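Local coordinates for protein beta-mannosidase GH2 (PDB 4UOJ) that probably hydrolyses terminal beta-D-mannose residues from the non-reducing ends of oligosaccharides and glycans, as a glycoside hydrolase of family 2, at residues 239-244 with 544-549; 516-521 with 551-556. All coordinates share one frame; numbering follows the deposited sequence.

Contact 1: residues 239-244 with 544-549. With BMA (beta-D-mannopyranose), chain F; NAG (2-acetamido-2-deoxy-beta-D-glucopyranose), chain H; MAN (alpha-D-mannopyranose), chain B.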
loop_
_atom_site.group_PDB
_atom_site.type_symbol
_atom_site.label_atom_id
_atom_site.label_comp_id
_atom_site.label_asym_id
_atom_site.label_seq_id
_atom_site.Cartn_x
_atom_site.Cartn_y
_atom_site.Cartn_z
ATOM N N GLY A 239 30.103 6.723 2.311
ATOM C CA GLY A 239 30.103 7.532 1.099
ATOM C C GLY A 239 28.807 7.531 0.313
ATOM O O GLY A 239 28.744 8.101 -0.779
ATOM N N GLN A 240 27.774 6.880 0.857
ATOM C CA GLN A 240 26.468 6.740 0.204
ATOM C C GLN A 240 25.703 8.061 0.161
ATOM O O GLN A 240 25.674 8.823 1.148
ATOM C CB GLN A 240 25.624 5.654 0.896
ATOM C CG GLN A 240 24.292 5.343 0.213
ATOM C CD GLN A 240 23.564 4.116 0.750
ATOM O OE1 GLN A 240 24.082 3.343 1.563
ATOM N NE2 GLN A 240 22.344 3.905 0.262
ATOM N N PHE A 241 25.052 8.300 -0.980
ATOM C CA PHE A 241 24.171 9.448 -1.155
ATOM C C PHE A 241 22.842 9.015 -1.772
ATOM O O PHE A 241 22.800 8.057 -2.551
ATOM C CB PHE A 241 24.852 10.582 -1.976
ATOM C CG PHE A 241 24.000 11.842 -2.069
ATOM C CD1 PHE A 241 23.681 12.590 -0.915
ATOM C CD2 PHE A 241 23.453 12.243 -3.302
ATOM C CE1 PHE A 241 22.854 13.713 -1.006
ATOM C CE2 PHE A 241 22.634 13.375 -3.387
ATOM C CZ PHE A 241 22.344 14.105 -2.241
ATOM N N ASN A 242 21.764 9.727 -1.431
ATOM C CA ASN A 242 20.425 9.435 -1.949
ATOM C C ASN A 242 20.433 9.409 -3.486
ATOM O O ASN A 242 21.116 10.227 -4.096
ATOM C CB ASN A 242 19.411 10.487 -1.447
ATOM C CG ASN A 242 19.641 10.930 -0.024
ATOM O OD1 ASN A 242 20.620 11.625 0.292
ATOM N ND2 ASN A 242 18.736 10.548 0.857
ATOM N N ASN A 243 19.700 8.452 -4.091
ATOM C CA ASN A 243 19.535 8.278 -5.548
ATOM C C ASN A 243 20.745 7.788 -6.343
ATOM O O ASN A 243 20.643 7.586 -7.555
ATOM C CB ASN A 243 18.922 9.520 -6.182
ATOM C CG ASN A 243 17.524 9.790 -5.704
ATOM O OD1 ASN A 243 17.311 10.243 -4.585
ATOM N ND2 ASN A 243 16.550 9.513 -6.562
ATOM N N PHE A 244 21.863 7.528 -5.664
ATOM C CA PHE A 244 23.066 6.992 -6.319
ATOM C C PHE A 244 23.420 5.615 -5.758
ATOM O O PHE A 244 23.229 5.371 -4.554
ATOM C CB PHE A 244 24.238 7.977 -6.190
ATOM C CG PHE A 244 24.034 9.241 -6.977
ATOM C CD1 PHE A 244 23.385 10.342 -6.410
ATOM C CD2 PHE A 244 24.466 9.328 -8.293
ATOM C CE1 PHE A 244 23.171 11.513 -7.142
ATOM C CE2 PHE A 244 24.256 10.492 -9.034
ATOM C CZ PHE A 244 23.608 11.581 -8.454
ATOM N N LEU A 544 17.420 14.763 -14.749
ATOM C CA LEU A 544 18.660 15.145 -15.398
ATOM C C LEU A 544 19.888 15.288 -14.505
ATOM O O LEU A 544 20.973 14.892 -14.881
ATOM C CB LEU A 544 18.433 16.433 -16.171
ATOM C CG LEU A 544 17.220 16.389 -17.062
ATOM C CD1 LEU A 544 16.886 17.757 -17.565
ATOM C CD2 LEU A 544 17.497 15.485 -18.225
ATOM N N GLU A 545 19.714 15.898 -13.343
ATOM C CA GLU A 545 20.822 16.149 -12.442
ATOM C C GLU A 545 20.329 16.082 -11.034
ATOM O O GLU A 545 19.212 16.451 -10.765
ATOM C CB GLU A 545 21.385 17.545 -12.684
ATOM C CG GLU A 545 22.556 17.625 -13.638
ATOM N N ILE A 546 21.179 15.615 -10.142
ATOM C CA ILE A 546 20.970 15.785 -8.731
ATOM C C ILE A 546 22.223 16.398 -8.132
ATOM O O ILE A 546 23.283 15.824 -8.181
ATOM C CB ILE A 546 20.634 14.461 -8.039
ATOM C CG1 ILE A 546 19.298 13.929 -8.522
ATOM C CG2 ILE A 546 20.596 14.645 -6.540
ATOM C CD1 ILE A 546 18.939 12.571 -7.987
ATOM N N ASP A 547 22.058 17.559 -7.527
ATOM C CA ASP A 547 23.160 18.312 -6.945
ATOM C C ASP A 547 22.621 19.318 -5.946
ATOM O O ASP A 547 21.908 20.239 -6.325
ATOM C CB ASP A 547 23.970 19.012 -8.059
ATOM C CG ASP A 547 25.290 19.596 -7.609
ATOM O OD1 ASP A 547 25.538 19.621 -6.371
ATOM O OD2 ASP A 547 26.072 20.042 -8.502
ATOM N N LEU A 548 22.999 19.150 -4.675
ATOM C CA LEU A 548 22.567 20.020 -3.585
ATOM C C LEU A 548 23.082 21.477 -3.707
ATOM O O LEU A 548 22.561 22.390 -3.075
ATOM C CB LEU A 548 22.922 19.380 -2.241
ATOM C CG LEU A 548 22.100 18.152 -1.813
ATOM C CD1 LEU A 548 22.631 17.607 -0.499
ATOM C CD2 LEU A 548 20.629 18.498 -1.611
ATOM N N ASP A 549 24.085 21.682 -4.566
ATOM C CA ASP A 549 24.646 22.993 -4.871
ATOM C C ASP A 549 23.710 23.812 -5.763
ATOM O O ASP A 549 23.838 25.035 -5.814
ATOM C CB ASP A 549 26.014 22.837 -5.560
ATOM C CG ASP A 549 27.084 22.225 -4.661
ATOM O OD1 ASP A 549 27.222 22.696 -3.515
ATOM O OD2 ASP A 549 27.787 21.300 -5.111
HETATM C C1 BMA F . 21.030 23.469 3.353
HETATM C C2 BMA F . 20.887 24.458 2.200
HETATM C C3 BMA F . 20.792 23.592 0.946
HETATM C C4 BMA F . 22.016 22.695 0.853
HETATM C C5 BMA F . 22.271 21.936 2.162
HETATM C C6 BMA F . 23.589 21.204 2.203
HETATM O O2 BMA F . 22.026 25.344 2.227
HETATM O O3 BMA F . 20.601 24.373 -0.226
HETATM O O4 BMA F . 21.791 21.766 -0.203
HETATM O O5 BMA F . 22.309 22.843 3.279
HETATM O O6 BMA F . 23.827 20.695 3.509
HETATM C C1 NAG H . 21.061 13.010 -18.866
HETATM C C2 NAG H . 22.293 13.824 -18.448
HETATM C C3 NAG H . 22.135 15.299 -18.858
HETATM C C4 NAG H . 21.806 15.391 -20.336
HETATM C C5 NAG H . 20.555 14.555 -20.618
HETATM C C6 NAG H . 20.171 14.522 -22.088
HETATM C C7 NAG H . 23.467 12.894 -16.486
HETATM C C8 NAG H . 23.657 12.977 -14.988
HETATM N N2 NAG H . 22.565 13.741 -17.020
HETATM O O3 NAG H . 23.341 16.002 -18.600
HETATM O O4 NAG H . 21.654 16.742 -20.738
HETATM O O5 NAG H . 20.787 13.195 -20.243
HETATM O O6 NAG H . 18.975 13.792 -22.258
HETATM O O7 NAG H . 24.108 12.081 -17.162
HETATM C C1 MAN B . 23.316 28.585 -1.044
HETATM C C2 MAN B . 23.206 30.073 -1.414
HETATM C C3 MAN B . 21.771 30.412 -1.816
HETATM C C4 MAN B . 21.281 29.474 -2.922
HETATM C C5 MAN B . 21.449 28.021 -2.493
HETATM C C6 MAN B . 21.096 27.006 -3.578
HETATM O O2 MAN B . 24.105 30.387 -2.486
HETATM O O3 MAN B . 21.735 31.766 -2.241
HETATM O O4 MAN B . 19.911 29.732 -3.154
HETATM O O5 MAN B . 22.824 27.782 -2.131
HETATM O O6 MAN B . 21.406 25.651 -3.159
#
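The shortest polar bond here, from N2 of the N-acetylglucosamine of chain H to O of L544 (2.9 Å, 159° at the hydrogen), holds the chain two residues before I546, around which F241, N243 and F244 gather. Between the two segments themselves no hydrogen bond forms; the contact is apolar. A type II beta turn from F241 to F244, closed by F244 N to F241 O, sends side chains at its start and end to the same isoleucine. The F241 ring, with CG anti to the backbone N (chi1 -175°), extends toward 544-549, so that CG2 of I546 lies at its edge, near the ring plane, 4.0 Å from CE2. Its CZ also meets CD1 of L548 at 3.9 Å. The F244 side chain runs past I546 in the opposite direction, its CE1 4.0 Å from CB. Tightest is CB of N243, 3.5 Å from CD1 of I546; the amide of this asparagine also borders that methyl, while its ND2 is bonded to O of Y534. Around L548 the chain bends in an Asx turn, D549 N meeting D547 OD1 (3.1 Å) from above the carboxylate plane. The contact thus joins a loop between strands 227-237 and 252-261 to strand 545-546, with F522 of helix 506-528 touching F241, I546 and L548, and strand 554-556 pairing alongside.

Contact 2: residues 516-521 with 551-556. With NAG (2-acetamido-2-deoxy-beta-D-glucopyranose), chain C.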
loop_
_atom_site.group_PDB
_atom_site.type_symbol
_atom_site.label_atom_id
_atom_site.label_comp_id
_atom_site.label_asym_id
_atom_site.label_seq_id
_atom_site.Cartn_x
_atom_site.Cartn_y
_atom_site.Cartn_z
ATOM N N LEU A 516 8.575 23.468 -2.992
ATOM C CA LEU A 516 8.103 22.617 -1.914
ATOM C C LEU A 516 8.630 21.184 -2.034
ATOM O O LEU A 516 9.361 20.728 -1.154
ATOM C CB LEU A 516 6.583 22.663 -1.808
ATOM C CG LEU A 516 5.942 21.930 -0.605
ATOM C CD1 LEU A 516 6.389 22.495 0.734
ATOM C CD2 LEU A 516 4.410 21.955 -0.723
ATOM N N PHE A 517 8.325 20.512 -3.145
ATOM C CA PHE A 517 8.667 19.094 -3.360
ATOM C C PHE A 517 10.134 18.764 -3.666
ATOM O O PHE A 517 10.543 17.624 -3.503
ATOM C CB PHE A 517 7.673 18.443 -4.353
ATOM C CG PHE A 517 6.239 18.556 -3.882
ATOM C CD1 PHE A 517 5.721 17.662 -2.955
ATOM C CD2 PHE A 517 5.441 19.606 -4.290
ATOM C CE1 PHE A 517 4.426 17.809 -2.461
ATOM C CE2 PHE A 517 4.143 19.749 -3.804
ATOM C CZ PHE A 517 3.646 18.853 -2.887
ATOM N N ILE A 518 10.931 19.747 -4.093
ATOM C CA ILE A 518 12.330 19.474 -4.402
ATOM C C ILE A 518 13.264 20.223 -3.432
ATOM O O ILE A 518 13.886 19.601 -2.586
ATOM C CB ILE A 518 12.658 19.693 -5.914
ATOM C CG1 ILE A 518 11.780 18.804 -6.813
ATOM C CG2 ILE A 518 14.129 19.434 -6.184
ATOM C CD1 ILE A 518 11.767 19.144 -8.325
ATOM N N THR A 519 13.326 21.559 -3.554
ATOM C CA THR A 519 14.187 22.428 -2.763
ATOM C C THR A 519 13.996 22.172 -1.274
ATOM O O THR A 519 14.954 21.930 -0.568
ATOM C CB THR A 519 14.005 23.899 -3.179
ATOM O OG1 THR A 519 14.139 24.016 -4.606
ATOM C CG2 THR A 519 15.018 24.817 -2.492
ATOM N N THR A 520 12.792 22.278 -0.772
ATOM C CA THR A 520 12.583 21.972 0.626
ATOM C C THR A 520 12.601 20.508 1.000
ATOM O O THR A 520 13.338 20.104 1.867
ATOM C CB THR A 520 11.256 22.581 1.099
ATOM O OG1 THR A 520 11.058 23.836 0.441
ATOM C CG2 THR A 520 11.265 22.790 2.571
ATOM N N LEU A 521 11.787 19.718 0.326
ATOM C CA LEU A 521 11.582 18.335 0.714
ATOM C C LEU A 521 12.762 17.416 0.520
ATOM O O LEU A 521 13.022 16.596 1.360
ATOM C CB LEU A 521 10.320 17.762 0.082
ATOM C CG LEU A 521 8.985 18.357 0.509
ATOM C CD1 LEU A 521 7.822 17.460 0.171
ATOM C CD2 LEU A 521 8.939 18.760 1.958
ATOM N N PRO A 551 20.162 25.634 -7.143
ATOM C CA PRO A 551 19.002 26.266 -6.483
ATOM C C PRO A 551 17.794 25.342 -6.377
ATOM O O PRO A 551 17.046 25.399 -5.396
ATOM C CB PRO A 551 18.733 27.527 -7.318
ATOM C CG PRO A 551 19.510 27.357 -8.586
ATOM C CD PRO A 551 20.653 26.441 -8.284
ATOM N N VAL A 552 17.646 24.447 -7.363
ATOM C CA VAL A 552 16.632 23.363 -7.352
ATOM C C VAL A 552 17.465 22.064 -7.393
ATOM O O VAL A 552 18.076 21.780 -8.423
ATOM C CB VAL A 552 15.602 23.488 -8.507
ATOM C CG1 VAL A 552 14.558 22.393 -8.414
ATOM C CG2 VAL A 552 14.926 24.863 -8.495
ATOM N N PRO A 553 17.622 21.360 -6.232
ATOM C CA PRO A 553 18.572 20.230 -6.154
ATOM C C PRO A 553 18.369 19.078 -7.127
ATOM O O PRO A 553 19.341 18.445 -7.514
ATOM C CB PRO A 553 18.484 19.776 -4.695
ATOM C CG PRO A 553 17.223 20.380 -4.161
ATOM C CD PRO A 553 17.059 21.665 -4.902
ATOM N N ILE A 554 17.120 18.788 -7.495
ATOM C CA ILE A 554 16.796 17.746 -8.467
ATOM C C ILE A 554 16.250 18.441 -9.717
ATOM O O ILE A 554 15.193 19.070 -9.667
ATOM C CB ILE A 554 15.820 16.671 -7.917
ATOM C CG1 ILE A 554 16.332 16.063 -6.591
ATOM C CG2 ILE A 554 15.573 15.571 -8.973
ATOM C CD1 ILE A 554 15.302 15.226 -5.848
ATOM N N VAL A 555 17.016 18.378 -10.802
ATOM C CA VAL A 555 16.647 18.974 -12.078
ATOM C C VAL A 555 15.833 17.919 -12.829
ATOM O O VAL A 555 16.389 16.944 -13.350
ATOM C CB VAL A 555 17.894 19.464 -12.859
ATOM C CG1 VAL A 555 17.522 19.950 -14.252
ATOM C CG2 VAL A 555 18.595 20.576 -12.097
ATOM N N GLU A 556 14.503 18.083 -12.822
ATOM C CA GLU A 556 13.581 17.120 -13.445
ATOM C C GLU A 556 13.602 17.177 -14.957
ATOM O O GLU A 556 13.817 18.237 -15.537
ATOM C CB GLU A 556 12.150 17.278 -12.911
ATOM C CG GLU A 556 11.978 16.759 -11.483
ATOM C CD GLU A 556 11.910 15.246 -11.373
ATOM O OE1 GLU A 556 12.973 14.603 -11.300
ATOM O OE2 GLU A 556 10.790 14.708 -11.376
HETATM C C1 NAG C . 13.352 20.928 -19.312
HETATM C C2 NAG C . 11.939 21.469 -19.142
HETATM C C3 NAG C . 12.041 22.821 -18.449
HETATM C C4 NAG C . 12.793 22.693 -17.121
HETATM C C5 NAG C . 14.157 22.044 -17.355
HETATM C C6 NAG C . 14.935 21.766 -16.078
HETATM C C7 NAG C . 10.232 20.889 -20.834
HETATM C C8 NAG C . 9.766 21.111 -22.254
HETATM N N2 NAG C . 11.310 21.604 -20.446
HETATM O O3 NAG C . 10.741 23.352 -18.211
HETATM O O4 NAG C . 13.016 23.973 -16.556
HETATM O O5 NAG C . 14.001 20.804 -18.043
HETATM O O6 NAG C . 14.237 20.854 -15.249
HETATM O O7 NAG C . 9.657 20.082 -20.090
#
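Apolar packing dominates where I518 leans on the chain before and within strand 554-556. Its CG2, anti to the backbone N, sits against the backbone at I554 N (3.3 Å), with V552 CG1, P553 CG and I554 CB around it. The other branch ends in CD1, 4.0 Å from E556 CG, the two side chains crossing obliquely. The P553 ring adds to this by setting CD against CA of T519 (3.7 Å), its side chain at about a right angle to the threonine. With an alanine at I518, both branches beyond CB would be gone, and V552, P553, I554 and the CG of E556 would probably lose their shared apolar neighbour. Polar contact is slight: T519 OG1 makes a weak bond to O of P551 (3.3 Å), and O of E514 is a second, likewise weak, acceptor within its reach. The helix has a wider pi-type turn here, with L521 N bonded to L516 O, five residues back. On the sugar side, O6 of the N-acetylglucosamine of chain C donates to E556 O at 2.7 Å. The helix is therefore joined to strand 554-556 and the loop leading into it chiefly by the shape fit of branched and proline side chains, with hydrogen bonding contributing little across the interface.

In the fold
From the N terminus, the loop at 239-244, which follows strand 227-237 of the sandwich domain, comes first. Residues 516-521 of helix 506-528 come next, then 544-549, and finally 551-556. Contact 1 closes a loop of about 300 residues, contact 2 one of about 30, and because their segments alternate the two closures cross. They meet in the small antiparallel sheet of strands 545-546 and 554-556, where L544 and E545 both face V555 in a classic beta bulge and D547 N probably bonds to P553 O. This short hairpin packs against both the sandwich loop and the helix, which also meet each other directly; the helix probably belongs to the catalytic barrel of the family.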